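Local structure of BH1974 protein (Bacillus halodurans, 3ON5) at residues A[200-214]-A[258-271]. The protein probably assists xanthine dehydrogenase, as XdhC-family proteins supply its molybdenum cofactor, and carries a Rossmann-type domain. Numbering follows the deposited sequence.
Sequences ERLIIFGAGPDVPPL and FLIRPDDFVLIMTH
R201 grips D264 side-on: NE meets OD1 at 2.9 Å and NH2 meets OD2 at 3.1 Å, both on the syn side of a carboxylate turned 41° from the guanidinium. A bend at chi3 (54°) turns NE and NH2 toward D264. The backbone N of R261 reaches OD2 from the opposite face of the carboxylate, so an aspartate suits the turn 261-264, binding its first residue and the neighbouring strand at once. R261 lays NH1 over the R201 guanidinium, the planes 24° apart, both arginines beside the D264 carboxylate. A leucine in place of R201 would probably leave the buried D264 carboxylate without its charged mate. Next to this pair strands 200-205 and 265-268 run parallel at the centre of the Rossmann-type sheet, with F265 N, I203 N, L267 N, F205 N and M269 N donating in a regular ladder. On one buried face, filled by branched I203 and flat F205, I203 CD1 lies 3.7 Å from F258 CE1, and the F205 ring turns its edge to V266 CG1; on the other, L202 CD1 packs against F265 CB. Past the strand ends, H271, as a histidine, offers its NE2 N-H to D210 OD2 (2.9 Å), the carboxylate lying at the imidazole edge, while Y49 of a second subunit meets the same ring edge-to-face.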
loop_
_atom_site.group_PDB
_atom_site.type_symbol
_atom_site.label_atom_id
_atom_site.label_comp_id
_atom_site.label_asym_id
_atom_site.label_seq_id
_atom_site.Cartn_x
_atom_site.Cartn_y
_atom_site.Cartn_z
ATOM N N GLU A 200 7.251 31.989 5.461
ATOM C CA GLU A 200 8.388 32.645 6.082
ATOM C C GLU A 200 9.619 32.285 5.283
ATOM O O GLU A 200 9.724 31.151 4.802
ATOM C CB GLU A 200 8.529 32.240 7.563
ATOM C CG GLU A 200 7.359 32.645 8.457
ATOM C CD GLU A 200 7.052 34.129 8.612
ATOM O OE1 GLU A 200 7.904 34.975 8.258
ATOM O OE2 GLU A 200 5.962 34.441 9.142
ATOM N N ARG A 201 10.514 33.256 5.054
ATOM C CA ARG A 201 11.697 33.008 4.242
ATOM C C ARG A 201 12.902 32.726 5.093
ATOM O O ARG A 201 13.111 33.383 6.104
ATOM C CB ARG A 201 11.963 34.197 3.343
ATOM C CG ARG A 201 11.421 34.013 1.949
ATOM C CD ARG A 201 10.981 35.313 1.331
ATOM N NE ARG A 201 11.981 36.380 1.324
ATOM C CZ ARG A 201 12.641 36.769 0.242
ATOM N NH1 ARG A 201 12.437 36.155 -0.923
ATOM N NH2 ARG A 201 13.486 37.803 0.303
ATOM N N LEU A 202 13.684 31.727 4.678
ATOM C CA LEU A 202 14.935 31.330 5.306
ATOM C C LEU A 202 16.020 31.386 4.262
ATOM O O LEU A 202 16.029 30.574 3.324
ATOM C CB LEU A 202 14.844 29.947 5.951
ATOM C CG LEU A 202 16.112 29.439 6.631
ATOM C CD1 LEU A 202 16.405 30.225 7.891
ATOM C CD2 LEU A 202 15.995 27.966 6.946
ATOM N N ILE A 203 16.898 32.399 4.391
ATOM C CA ILE A 203 17.984 32.679 3.460
ATOM C C ILE A 203 19.251 32.078 4.052
ATOM O O ILE A 203 19.745 32.544 5.083
ATOM C CB ILE A 203 18.089 34.206 3.179
ATOM C CG1 ILE A 203 16.702 34.782 2.801
ATOM C CG2 ILE A 203 19.167 34.502 2.098
ATOM C CD1 ILE A 203 16.561 36.232 2.722
ATOM N N ILE A 204 19.752 31.009 3.403
ATOM C CA ILE A 204 20.923 30.249 3.845
ATOM C C ILE A 204 22.143 30.593 2.982
ATOM O O ILE A 204 22.128 30.423 1.759
ATOM C CB ILE A 204 20.638 28.732 3.818
ATOM C CG1 ILE A 204 19.364 28.394 4.633
ATOM C CG2 ILE A 204 21.853 27.964 4.338
ATOM C CD1 ILE A 204 18.769 27.000 4.405
ATOM N N PHE A 205 23.191 31.091 3.647
ATOM C CA PHE A 205 24.486 31.404 3.061
ATOM C C PHE A 205 25.413 30.231 3.310
ATOM O O PHE A 205 25.815 29.986 4.452
ATOM C CB PHE A 205 25.052 32.711 3.618
ATOM C CG PHE A 205 24.350 33.948 3.119
ATOM C CD1 PHE A 205 24.751 34.564 1.942
ATOM C CD2 PHE A 205 23.314 34.523 3.846
ATOM C CE1 PHE A 205 24.118 35.714 1.486
ATOM C CE2 PHE A 205 22.676 35.673 3.386
ATOM C CZ PHE A 205 23.084 36.262 2.210
ATOM N N GLY A 206 25.664 29.466 2.251
ATOM C CA GLY A 206 26.500 28.279 2.291
ATOM C C GLY A 206 25.787 27.087 1.697
ATOM O O GLY A 206 24.582 26.924 1.897
ATOM N N ALA A 207 26.518 26.268 0.923
ATOM C CA ALA A 207 25.966 25.066 0.307
ATOM C C ALA A 207 26.873 23.835 0.584
ATOM O O ALA A 207 26.931 22.906 -0.225
ATOM C CB ALA A 207 25.773 25.275 -1.185
ATOM N N GLY A 208 27.501 23.812 1.761
ATOM C CA GLY A 208 28.318 22.690 2.214
ATOM C C GLY A 208 27.480 21.455 2.503
ATOM O O GLY A 208 26.251 21.553 2.564
ATOM N N PRO A 209 28.102 20.270 2.725
ATOM C CA PRO A 209 27.307 19.041 2.955
ATOM C C PRO A 209 26.494 19.034 4.268
ATOM O O PRO A 209 25.714 18.095 4.493
ATOM C CB PRO A 209 28.361 17.939 2.998
ATOM C CG PRO A 209 29.637 18.619 3.275
ATOM C CD PRO A 209 29.542 19.966 2.651
ATOM N N ASP A 210 26.612 20.088 5.101
ATOM C CA ASP A 210 25.850 20.215 6.347
ATOM C C ASP A 210 24.507 20.972 6.136
ATOM O O ASP A 210 23.626 20.921 7.008
ATOM C CB ASP A 210 26.689 20.934 7.419
ATOM C CG ASP A 210 27.239 22.319 7.071
ATOM O OD1 ASP A 210 27.781 22.494 5.952
ATOM O OD2 ASP A 210 27.282 23.167 7.959
ATOM N N VAL A 211 24.350 21.643 4.967
ATOM C CA VAL A 211 23.203 22.490 4.618
ATOM C C VAL A 211 22.008 21.638 4.072
ATOM O O VAL A 211 20.877 21.979 4.432
ATOM C CB VAL A 211 23.620 23.590 3.607
ATOM C CG1 VAL A 211 22.450 24.503 3.267
ATOM C CG2 VAL A 211 24.771 24.414 4.167
ATOM N N PRO A 212 22.175 20.545 3.276
ATOM C CA PRO A 212 20.991 19.806 2.793
ATOM C C PRO A 212 20.015 19.352 3.919
ATOM O O PRO A 212 18.810 19.571 3.684
ATOM C CB PRO A 212 21.609 18.601 2.083
ATOM C CG PRO A 212 22.880 19.117 1.569
ATOM C CD PRO A 212 23.401 19.970 2.686
ATOM N N PRO A 213 20.428 18.813 5.121
ATOM C CA PRO A 213 19.412 18.436 6.129
ATOM C C PRO A 213 18.621 19.639 6.642
ATOM O O PRO A 213 17.415 19.514 6.847
ATOM C CB PRO A 213 20.223 17.800 7.264
ATOM C CG PRO A 213 21.610 18.138 7.033
ATOM C CD PRO A 213 21.786 18.448 5.590
ATOM N N LEU A 214 19.279 20.801 6.810
ATOM C CA LEU A 214 18.642 22.029 7.260
ATOM C C LEU A 214 17.577 22.491 6.258
ATOM O O LEU A 214 16.506 22.919 6.683
ATOM C CB LEU A 214 19.702 23.116 7.461
ATOM C CG LEU A 214 19.207 24.505 7.791
ATOM C CD1 LEU A 214 18.692 24.581 9.200
ATOM C CD2 LEU A 214 20.300 25.482 7.605
ATOM N N PHE A 258 19.835 40.336 -4.563
ATOM C CA PHE A 258 18.674 39.760 -3.857
ATOM C C PHE A 258 18.285 40.604 -2.642
ATOM O O PHE A 258 19.073 40.780 -1.714
ATOM C CB PHE A 258 18.985 38.323 -3.424
ATOM C CG PHE A 258 17.841 37.503 -2.850
ATOM C CD1 PHE A 258 17.477 37.627 -1.509
ATOM C CD2 PHE A 258 17.237 36.491 -3.604
ATOM C CE1 PHE A 258 16.468 36.830 -0.969
ATOM C CE2 PHE A 258 16.233 35.693 -3.059
ATOM C CZ PHE A 258 15.850 35.875 -1.752
ATOM N N LEU A 259 17.043 41.096 -2.645
ATOM C CA LEU A 259 16.485 41.900 -1.560
ATOM C C LEU A 259 16.091 41.018 -0.367
ATOM O O LEU A 259 15.344 40.041 -0.507
ATOM C CB LEU A 259 15.266 42.689 -2.065
ATOM C CG LEU A 259 14.415 43.426 -1.031
ATOM C CD1 LEU A 259 15.207 44.549 -0.339
ATOM C CD2 LEU A 259 13.173 43.969 -1.684
ATOM N N ILE A 260 16.616 41.392 0.802
ATOM C CA ILE A 260 16.358 40.743 2.073
ATOM C C ILE A 260 15.437 41.670 2.853
ATOM O O ILE A 260 15.791 42.813 3.141
ATOM C CB ILE A 260 17.659 40.377 2.831
ATOM C CG1 ILE A 260 18.524 39.393 1.991
ATOM C CG2 ILE A 260 17.309 39.768 4.196
ATOM C CD1 ILE A 260 19.883 39.042 2.560
ATOM N N ARG A 261 14.229 41.199 3.128
ATOM C CA ARG A 261 13.219 41.978 3.823
ATOM C C ARG A 261 13.431 41.838 5.351
ATOM O O ARG A 261 14.149 40.937 5.787
ATOM C CB ARG A 261 11.827 41.528 3.376
ATOM C CG ARG A 261 11.618 41.686 1.870
ATOM C CD ARG A 261 10.185 41.508 1.443
ATOM N NE ARG A 261 9.636 40.214 1.860
ATOM C CZ ARG A 261 9.622 39.122 1.105
ATOM N NH1 ARG A 261 10.133 39.146 -0.121
ATOM N NH2 ARG A 261 9.084 38.001 1.564
ATOM N N PRO A 262 12.875 42.742 6.190
ATOM C CA PRO A 262 13.140 42.658 7.638
ATOM C C PRO A 262 12.478 41.451 8.324
ATOM O O PRO A 262 12.945 41.043 9.393
ATOM C CB PRO A 262 12.541 43.962 8.180
ATOM C CG PRO A 262 12.402 44.849 6.990
ATOM C CD PRO A 262 12.046 43.922 5.885
ATOM N N ASP A 263 11.421 40.867 7.710
ATOM C CA ASP A 263 10.706 39.721 8.273
ATOM C C ASP A 263 11.388 38.377 7.879
ATOM O O ASP A 263 10.892 37.302 8.255
ATOM C CB ASP A 263 9.224 39.730 7.832
ATOM C CG ASP A 263 8.943 39.707 6.330
ATOM O OD1 ASP A 263 9.574 40.500 5.595
ATOM O OD2 ASP A 263 8.001 38.980 5.908
ATOM N N ASP A 264 12.541 38.443 7.168
ATOM C CA ASP A 264 13.287 37.260 6.742
ATOM C C ASP A 264 14.195 36.728 7.870
ATOM O O ASP A 264 14.543 37.458 8.813
ATOM C CB ASP A 264 14.140 37.564 5.482
ATOM C CG ASP A 264 13.381 37.794 4.184
ATOM O OD1 ASP A 264 12.256 37.256 4.042
ATOM O OD2 ASP A 264 13.943 38.441 3.279
ATOM N N PHE A 265 14.585 35.439 7.729
ATOM C CA PHE A 265 15.489 34.683 8.603
ATOM C C PHE A 265 16.779 34.384 7.850
ATOM O O PHE A 265 16.740 33.798 6.764
ATOM C CB PHE A 265 14.823 33.371 9.095
ATOM C CG PHE A 265 13.578 33.568 9.928
ATOM C CD1 PHE A 265 12.341 33.788 9.325
ATOM C CD2 PHE A 265 13.632 33.495 11.313
ATOM C CE1 PHE A 265 11.194 34.005 10.097
ATOM C CE2 PHE A 265 12.479 33.693 12.086
ATOM C CZ PHE A 265 11.269 33.950 11.468
ATOM N N VAL A 266 17.916 34.801 8.405
ATOM C CA VAL A 266 19.199 34.586 7.747
ATOM C C VAL A 266 20.007 33.570 8.553
ATOM O O VAL A 266 20.025 33.602 9.794
ATOM C CB VAL A 266 19.989 35.898 7.515
ATOM C CG1 VAL A 266 21.351 35.615 6.876
ATOM C CG2 VAL A 266 19.188 36.871 6.646
ATOM N N LEU A 267 20.690 32.675 7.818
ATOM C CA LEU A 267 21.543 31.631 8.354
ATOM C C LEU A 267 22.870 31.639 7.598
ATOM O O LEU A 267 22.900 31.357 6.398
ATOM C CB LEU A 267 20.780 30.324 8.199
ATOM C CG LEU A 267 20.955 29.216 9.218
ATOM C CD1 LEU A 267 20.909 29.718 10.646
ATOM C CD2 LEU A 267 19.858 28.279 9.048
ATOM N N ILE A 268 23.940 32.083 8.279
ATOM C CA ILE A 268 25.301 32.235 7.764
ATOM C C ILE A 268 26.094 30.976 8.125
ATOM O O ILE A 268 26.443 30.783 9.297
ATOM C CB ILE A 268 25.963 33.534 8.337
ATOM C CG1 ILE A 268 25.042 34.767 8.242
ATOM C CG2 ILE A 268 27.296 33.798 7.685
ATOM C CD1 ILE A 268 25.624 36.067 8.859
HETATM N N MSE A 269 26.375 30.108 7.140
HETATM C CA MSE A 269 27.103 28.860 7.423
HETATM C C MSE A 269 27.969 28.448 6.243
HETATM O O MSE A 269 27.864 27.311 5.750
HETATM C CB MSE A 269 26.134 27.738 7.790
HETATM C CG MSE A 269 24.852 27.717 6.957
HETATM SE SE MSE A 269 23.646 26.390 7.661
HETATM C CE MSE A 269 23.681 26.886 9.494
ATOM N N THR A 270 28.866 29.373 5.831
ATOM C CA THR A 270 29.747 29.178 4.687
ATOM C C THR A 270 31.021 28.447 5.094
ATOM O O THR A 270 31.661 27.858 4.230
ATOM C CB THR A 270 30.110 30.513 4.002
ATOM O OG1 THR A 270 31.046 31.235 4.798
ATOM C CG2 THR A 270 28.902 31.374 3.674
ATOM N N HIS A 271 31.407 28.509 6.393
ATOM C CA HIS A 271 32.631 27.921 6.965
ATOM C C HIS A 271 33.867 28.668 6.463
ATOM O O HIS A 271 34.972 28.157 6.577
ATOM C CB HIS A 271 32.758 26.411 6.660
ATOM C CG HIS A 271 31.648 25.580 7.216
ATOM N ND1 HIS A 271 31.655 25.168 8.527
ATOM C CD2 HIS A 271 30.551 25.074 6.605
ATOM C CE1 HIS A 271 30.558 24.442 8.687
ATOM N NE2 HIS A 271 29.854 24.363 7.558
#